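Local coordinates for ATP-dependent Clp protease adapter protein ClpS 2 (Agrobacterium tumefaciens, PDB 4YJM), which probably acts as an N-degron adaptor that binds the N-terminal domain of the chaperone ClpA and modulates which proteins the ClpAP protease degrades, at residues V70-R74 / D75-T79; T40-L43 / K44-R48; D32-R36 / E37-V41. All coordinates share one frame; numbering follows the deposited sequence.

Contact 1 (V70-R74 / D75-T79)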
# COMPACT_ATOMS: atom_id res chain seq x y z
N VAL A 70 -1.99 -4.81 4.08
CA VAL A 70 -1.50 -5.99 4.77
C VAL A 70 -1.09 -5.56 6.19
O VAL A 70 -0.82 -4.38 6.40
CB VAL A 70 -0.34 -6.65 4.00
CG1 VAL A 70 0.89 -5.72 3.98
CG2 VAL A 70 0.01 -8.01 4.56
N VAL A 71 -1.03 -6.51 7.12
CA VAL A 71 -0.51 -6.22 8.47
C VAL A 71 0.54 -7.31 8.76
O VAL A 71 0.27 -8.51 8.70
CB VAL A 71 -1.59 -6.25 9.54
CG1 VAL A 71 -1.03 -5.72 10.89
CG2 VAL A 71 -2.87 -5.49 9.11
N CYS A 72 1.79 -6.88 8.98
CA CYS A 72 2.89 -7.83 9.06
C CYS A 72 4.01 -7.31 9.97
O CYS A 72 3.90 -6.24 10.55
CB CYS A 72 3.45 -8.14 7.67
SG CYS A 72 4.04 -6.68 6.78
N GLU A 73 5.06 -8.10 10.11
CA GLU A 73 6.22 -7.74 10.92
C GLU A 73 6.76 -6.37 10.50
O GLU A 73 6.79 -6.04 9.30
CB GLU A 73 7.31 -8.82 10.77
CG GLU A 73 8.68 -8.46 11.35
CD GLU A 73 9.74 -9.55 11.13
OE1 GLU A 73 9.48 -10.49 10.36
OE2 GLU A 73 10.83 -9.45 11.74
N ARG A 74 7.19 -5.58 11.47
CA ARG A 74 7.59 -4.20 11.17
C ARG A 74 8.58 -4.09 10.00
O ARG A 74 8.37 -3.31 9.09
CB ARG A 74 8.23 -3.56 12.42
CG ARG A 74 8.54 -2.09 12.25
CD ARG A 74 9.10 -1.52 13.57
NE ARG A 74 10.42 -2.05 13.84
CZ ARG A 74 10.77 -2.66 14.97
NH1 ARG A 74 9.90 -2.80 15.96
NH2 ARG A 74 12.00 -3.11 15.09
N ASP A 75 9.70 -4.83 10.05
CA ASP A 75 10.71 -4.76 8.99
C ASP A 75 10.13 -5.02 7.62
O ASP A 75 10.48 -4.34 6.65
CB ASP A 75 11.86 -5.76 9.24
CG ASP A 75 12.61 -5.49 10.53
OD1 ASP A 75 12.64 -4.33 10.99
OD2 ASP A 75 13.19 -6.45 11.09
N ILE A 76 9.22 -5.99 7.52
CA ILE A 76 8.65 -6.36 6.25
C ILE A 76 7.66 -5.28 5.80
O ILE A 76 7.68 -4.88 4.63
CB ILE A 76 7.95 -7.72 6.32
CG1 ILE A 76 8.95 -8.77 6.81
CG2 ILE A 76 7.35 -8.06 4.94
CD1 ILE A 76 8.32 -10.11 7.08
N ALA A 77 6.86 -4.77 6.73
CA ALA A 77 5.95 -3.65 6.41
C ALA A 77 6.70 -2.46 5.83
O ALA A 77 6.29 -1.88 4.80
CB ALA A 77 5.18 -3.22 7.65
N GLU A 78 7.82 -2.10 6.47
CA GLU A 78 8.62 -0.96 6.03
C GLU A 78 9.20 -1.23 4.65
O GLU A 78 9.21 -0.35 3.79
CB GLU A 78 9.74 -0.65 7.02
CG GLU A 78 9.24 -0.13 8.36
CD GLU A 78 10.25 -0.17 9.49
OE1 GLU A 78 11.37 -0.66 9.30
OE2 GLU A 78 9.91 0.31 10.60
N THR A 79 9.72 -2.43 4.44
CA THR A 79 10.35 -2.78 3.16
C THR A 79 9.36 -2.72 2.02
O THR A 79 9.63 -2.13 0.98
CB THR A 79 10.97 -4.19 3.22
OG1 THR A 79 12.07 -4.14 4.10
CG2 THR A 79 11.53 -4.61 1.87
O HOH W 1 12.52 -1.87 11.42
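The chain turns from strand 70-73 into the helix of D75-T79, the two directions 127° apart, and E73 O at the N-cap position receives A77 N at 2.9 Å in a nearly straight bond (173°). R74 O then takes E78 N, also at 2.9 Å. C72 faces back across the bend. With chi1 at 58°, SG sits between its own backbone N and carbonyl carbon, which brings it 3.4 Å from A77 N and 3.7 Å from A77 CB; a compact thiol and a methyl suit so narrow a corner. This is the direct passage from strand 66-73 of the antiparallel sheet into helix 74-91. C72 still pairs with Y24 through the backbone, and A77 turns its methyl onto V26 of the neighbouring strand 23-29. On the outer side the long chains run over the surface. The E73 side chain stretches past I76, crossing it at about a right angle with OE1 3.5 Å from I76 CD1. R74 and E78 lie alongside each other and point the same way, E78 OE2 resting 3.2 Å from R74 CG; instead of a direct salt bridge, a water in the guanidinium plane accepts from R74 NE and donates to D75 OD1 and to E78 OE1. E73 OE2 and D75 OD2 stand 3.9 Å apart, a like-charge repulsion that the helix N terminus probably offsets in part.

Contact 2 (T40-L43 / K44-R48)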
# COMPACT_ATOMS: atom_id res chain seq x y z
N THR A 40 -3.02 -0.82 -9.49
CA THR A 40 -3.34 -2.24 -9.58
C THR A 40 -2.09 -3.10 -9.81
O THR A 40 -1.90 -4.12 -9.14
CB THR A 40 -4.37 -2.49 -10.68
OG1 THR A 40 -5.65 -2.04 -10.23
CG2 THR A 40 -4.47 -3.97 -11.04
N VAL A 41 -1.21 -2.69 -10.71
CA VAL A 41 -0.06 -3.53 -11.02
C VAL A 41 0.99 -3.40 -9.91
O VAL A 41 1.67 -4.37 -9.62
CB VAL A 41 0.54 -3.21 -12.40
CG1 VAL A 41 -0.51 -3.45 -13.46
CG2 VAL A 41 0.98 -1.76 -12.50
N VAL A 42 1.06 -2.26 -9.22
CA VAL A 42 1.93 -2.17 -8.04
C VAL A 42 1.46 -3.11 -6.93
O VAL A 42 2.25 -3.86 -6.35
CB VAL A 42 2.01 -0.74 -7.50
CG1 VAL A 42 2.69 -0.69 -6.13
CG2 VAL A 42 2.78 0.13 -8.50
N LEU A 43 0.16 -3.10 -6.65
CA LEU A 43 -0.41 -3.98 -5.63
C LEU A 43 -0.19 -5.45 -5.97
O LEU A 43 0.03 -6.28 -5.08
CB LEU A 43 -1.92 -3.73 -5.47
CG LEU A 43 -2.30 -2.35 -4.90
CD1 LEU A 43 -3.79 -2.17 -4.87
CD2 LEU A 43 -1.76 -2.17 -3.48
N LYS A 44 -0.31 -5.79 -7.25
CA LYS A 44 -0.09 -7.16 -7.67
C LYS A 44 1.40 -7.54 -7.46
O LYS A 44 1.72 -8.63 -6.94
CB LYS A 44 -0.50 -7.35 -9.14
CG LYS A 44 -0.32 -8.78 -9.67
CD LYS A 44 -1.17 -9.79 -8.90
CE LYS A 44 -1.23 -11.13 -9.60
NZ LYS A 44 -2.24 -12.04 -8.99
N ALA A 45 2.31 -6.67 -7.89
CA ALA A 45 3.74 -7.02 -7.91
C ALA A 45 4.31 -7.14 -6.49
O ALA A 45 5.08 -8.04 -6.20
CB ALA A 45 4.53 -6.00 -8.69
N VAL A 46 3.96 -6.19 -5.64
CA VAL A 46 4.56 -6.03 -4.30
C VAL A 46 3.80 -6.86 -3.26
O VAL A 46 4.42 -7.45 -2.39
CB VAL A 46 4.62 -4.57 -3.89
CG1 VAL A 46 5.21 -4.40 -2.46
CG2 VAL A 46 5.49 -3.76 -4.92
N PHE A 47 2.48 -6.94 -3.39
CA PHE A 47 1.66 -7.57 -2.34
C PHE A 47 0.89 -8.81 -2.82
O PHE A 47 0.13 -9.40 -2.06
CB PHE A 47 0.68 -6.54 -1.75
CG PHE A 47 1.33 -5.35 -1.18
CD1 PHE A 47 1.85 -5.37 0.10
CD2 PHE A 47 1.42 -4.18 -1.91
CE1 PHE A 47 2.42 -4.29 0.63
CE2 PHE A 47 2.03 -3.07 -1.38
CZ PHE A 47 2.51 -3.10 -0.10
N ARG A 48 1.10 -9.21 -4.07
CA ARG A 48 0.46 -10.39 -4.63
C ARG A 48 -1.07 -10.25 -4.61
O ARG A 48 -1.79 -11.24 -4.61
CB ARG A 48 0.91 -11.64 -3.86
CG ARG A 48 2.45 -11.85 -3.89
CD ARG A 48 2.89 -13.09 -3.10
NE ARG A 48 2.29 -14.32 -3.62
CZ ARG A 48 2.23 -15.46 -2.95
NH1 ARG A 48 2.73 -15.56 -1.73
NH2 ARG A 48 1.66 -16.52 -3.51
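F47 bends back over the turn that begins at L43, one helical turn earlier. Its CB lies 3.4 Å from L43 O, the carbonyl that also receives F47 N at 3.0 Å. That bond is bent, 141° at the hydrogen, and the donor stands well above the carbonyl plane, consistent with the helix ending here. From CB, chi1 of -58° sets CG anti to the F47 carbonyl carbon and beside its backbone N, a setting that tilts the ring back along the helix toward L43. CD2 then meets two parts of that residue: L43 O at 4.0 Å, near the ring plane and at its edge, and the L43 methyl CD2 at 4.1 Å. One face of the ring carries V46 CG1, 3.6 Å above the plane and shifted toward the rim. Farther out, the F47 side chain touches V69 and V70 of strand 66-73 and K80 and A84 of helix 74-91. F47 thus anchors the C-terminal end of helix 36-47 to the sheet and to the long helix, a task suited to a broad, flat hydrocarbon. Its neighbours on the inner side are branched aliphatics: V42 reaches A84, L43 reaches F97, and V46 touches L87 while its CG2 lies 3.5 Å from V42 O. The outer side bears V41, A45 and K44, whose chain is bent at chi2 (61°) and leads away from the turn. R48 takes a positive phi and ends the helix, while K80 NZ bonds to V46 O, one of the carbonyls near this terminus.

Contact 3 (D32-R36 / E37-V41)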
# COMPACT_ATOMS: atom_id res chain seq x y z
N ASP A 32 -4.90 12.02 -6.30
CA ASP A 32 -5.61 12.44 -7.51
C ASP A 32 -4.88 12.17 -8.81
O ASP A 32 -5.40 12.52 -9.87
CB ASP A 32 -5.87 13.96 -7.49
CG ASP A 32 -6.71 14.41 -6.32
OD1 ASP A 32 -7.51 13.60 -5.81
OD2 ASP A 32 -6.57 15.59 -5.94
N TYR A 33 -3.68 11.60 -8.76
CA TYR A 33 -2.76 11.72 -9.91
C TYR A 33 -2.20 10.39 -10.39
O TYR A 33 -1.83 10.26 -11.55
CB TYR A 33 -1.61 12.66 -9.57
CG TYR A 33 -2.05 14.10 -9.48
CD1 TYR A 33 -2.31 14.83 -10.63
CD2 TYR A 33 -2.22 14.71 -8.25
CE1 TYR A 33 -2.72 16.14 -10.56
CE2 TYR A 33 -2.64 16.03 -8.17
CZ TYR A 33 -2.89 16.73 -9.33
OH TYR A 33 -3.31 18.04 -9.25
N THR A 34 -2.14 9.41 -9.51
CA THR A 34 -1.60 8.12 -9.92
C THR A 34 -2.68 7.35 -10.66
O THR A 34 -3.76 7.15 -10.12
CB THR A 34 -1.10 7.30 -8.69
OG1 THR A 34 -0.23 8.10 -7.86
CG2 THR A 34 -0.36 6.06 -9.16
N PRO A 35 -2.37 6.85 -11.87
CA PRO A 35 -3.43 6.11 -12.56
C PRO A 35 -3.86 4.84 -11.84
O PRO A 35 -3.04 4.09 -11.31
CB PRO A 35 -2.80 5.76 -13.92
CG PRO A 35 -1.66 6.69 -14.08
CD PRO A 35 -1.17 7.01 -12.70
N ARG A 36 -5.17 4.60 -11.88
CA ARG A 36 -5.79 3.45 -11.24
C ARG A 36 -5.11 2.14 -11.68
O ARG A 36 -4.84 1.27 -10.87
CB ARG A 36 -7.29 3.45 -11.59
CG ARG A 36 -8.13 2.32 -11.02
CD ARG A 36 -9.63 2.58 -11.19
NE ARG A 36 -10.03 3.88 -10.65
CZ ARG A 36 -10.28 4.97 -11.38
NH1 ARG A 36 -10.21 4.94 -12.70
NH2 ARG A 36 -10.63 6.09 -10.77
N GLU A 37 -4.83 2.03 -12.97
CA GLU A 37 -4.29 0.79 -13.51
C GLU A 37 -2.83 0.60 -13.09
O GLU A 37 -2.36 -0.54 -13.01
CB GLU A 37 -4.42 0.77 -15.03
CG GLU A 37 -5.85 0.57 -15.50
CD GLU A 37 -6.50 -0.64 -14.87
OE1 GLU A 37 -5.79 -1.63 -14.60
OE2 GLU A 37 -7.73 -0.59 -14.63
N PHE A 38 -2.12 1.69 -12.82
CA PHE A 38 -0.76 1.61 -12.28
C PHE A 38 -0.80 1.08 -10.87
O PHE A 38 -0.01 0.21 -10.51
CB PHE A 38 -0.04 2.96 -12.30
CG PHE A 38 1.42 2.89 -11.85
CD1 PHE A 38 2.40 2.35 -12.69
CD2 PHE A 38 1.80 3.36 -10.61
CE1 PHE A 38 3.74 2.28 -12.26
CE2 PHE A 38 3.12 3.28 -10.18
CZ PHE A 38 4.09 2.75 -11.00
N VAL A 39 -1.72 1.58 -10.05
CA VAL A 39 -1.80 1.10 -8.65
C VAL A 39 -2.13 -0.37 -8.62
O VAL A 39 -1.59 -1.11 -7.80
CB VAL A 39 -2.85 1.90 -7.81
CG1 VAL A 39 -2.90 1.43 -6.35
CG2 VAL A 39 -2.52 3.36 -7.84
N THR A 40 -3.02 -0.82 -9.49
CA THR A 40 -3.34 -2.24 -9.58
C THR A 40 -2.09 -3.10 -9.81
O THR A 40 -1.90 -4.12 -9.14
CB THR A 40 -4.37 -2.49 -10.68
OG1 THR A 40 -5.65 -2.04 -10.23
CG2 THR A 40 -4.47 -3.97 -11.04
N VAL A 41 -1.21 -2.69 -10.71
CA VAL A 41 -0.06 -3.53 -11.02
C VAL A 41 0.99 -3.40 -9.91
O VAL A 41 1.67 -4.37 -9.62
CB VAL A 41 0.54 -3.21 -12.40
CG1 VAL A 41 -0.51 -3.45 -13.46
CG2 VAL A 41 0.98 -1.76 -12.50
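T34 sets its methyl, CG2, against two side chains of the following turn, 3.7 Å from F38 CD2 and 3.7 Å from V39 CG2. This is the N terminus of helix 36-47, with P35 at the N-cap position. Proline fits just before a first turn: its ring fixes phi, and the N-H it lacks would have had no carbonyl of a preceding helical turn to bond. P35 O receives V39 N at 3.1 Å, nearly along the C=O axis, with a weak second bond from F38 N, and R36 O receives T40 N at 3.1 Å. V39 CG2 also lies 3.6 Å from P35 O, meeting the carbonyl and the T34 methyl on neighbouring sides. F38, its CG anti to its backbone N (chi1 -175°), leads most of its ring away, leaving CD2 to be met obliquely by T34 CG2, while F38 CB lies 4.2 Å from P35 CD. A second shell surrounds these groups. F93 makes an edge-to-face stack with F38 and also touches T34 and P35; P94 and L95 complete the apolar surroundings of T34. M58 of helix 51-64 packs on R36, V39 and T40. Upstream, D31 OD1 accepts Y33 N in an Asx turn and T34 N as well, which probably helps to orient T34. In characterised ClpS proteins this loop and helix start border the pocket for the N-terminal residue of an N-degron, as is likely here. T40 OG1, set beside its own backbone N by chi1 of -74°, adds a weak bond to R36 O at 3.5 Å.

Contacts 2 and 3 lie on the same helix, 36-47, and share T40 and V41: contact 3 begins it, contact 2 ends it. Both are partly buried, and both gather apolar side chains on the inner side, backed by helix 74-91 and the sheet in contact 2 and by F93 and helix 51-64 in contact 3. Contact 1 is a surface corner between strand and helix, where carboxylates, an arginine and a bridging water are added outside a small apolar contact of C72 with I76 and A77. Contacts 1 and 2 nevertheless meet, V70 CG1 lying 4.0 Å from F47 CE1. Contacts 1 and 3 stand on opposite sides of the chain's centre, their nearest atoms about 12 Å apart.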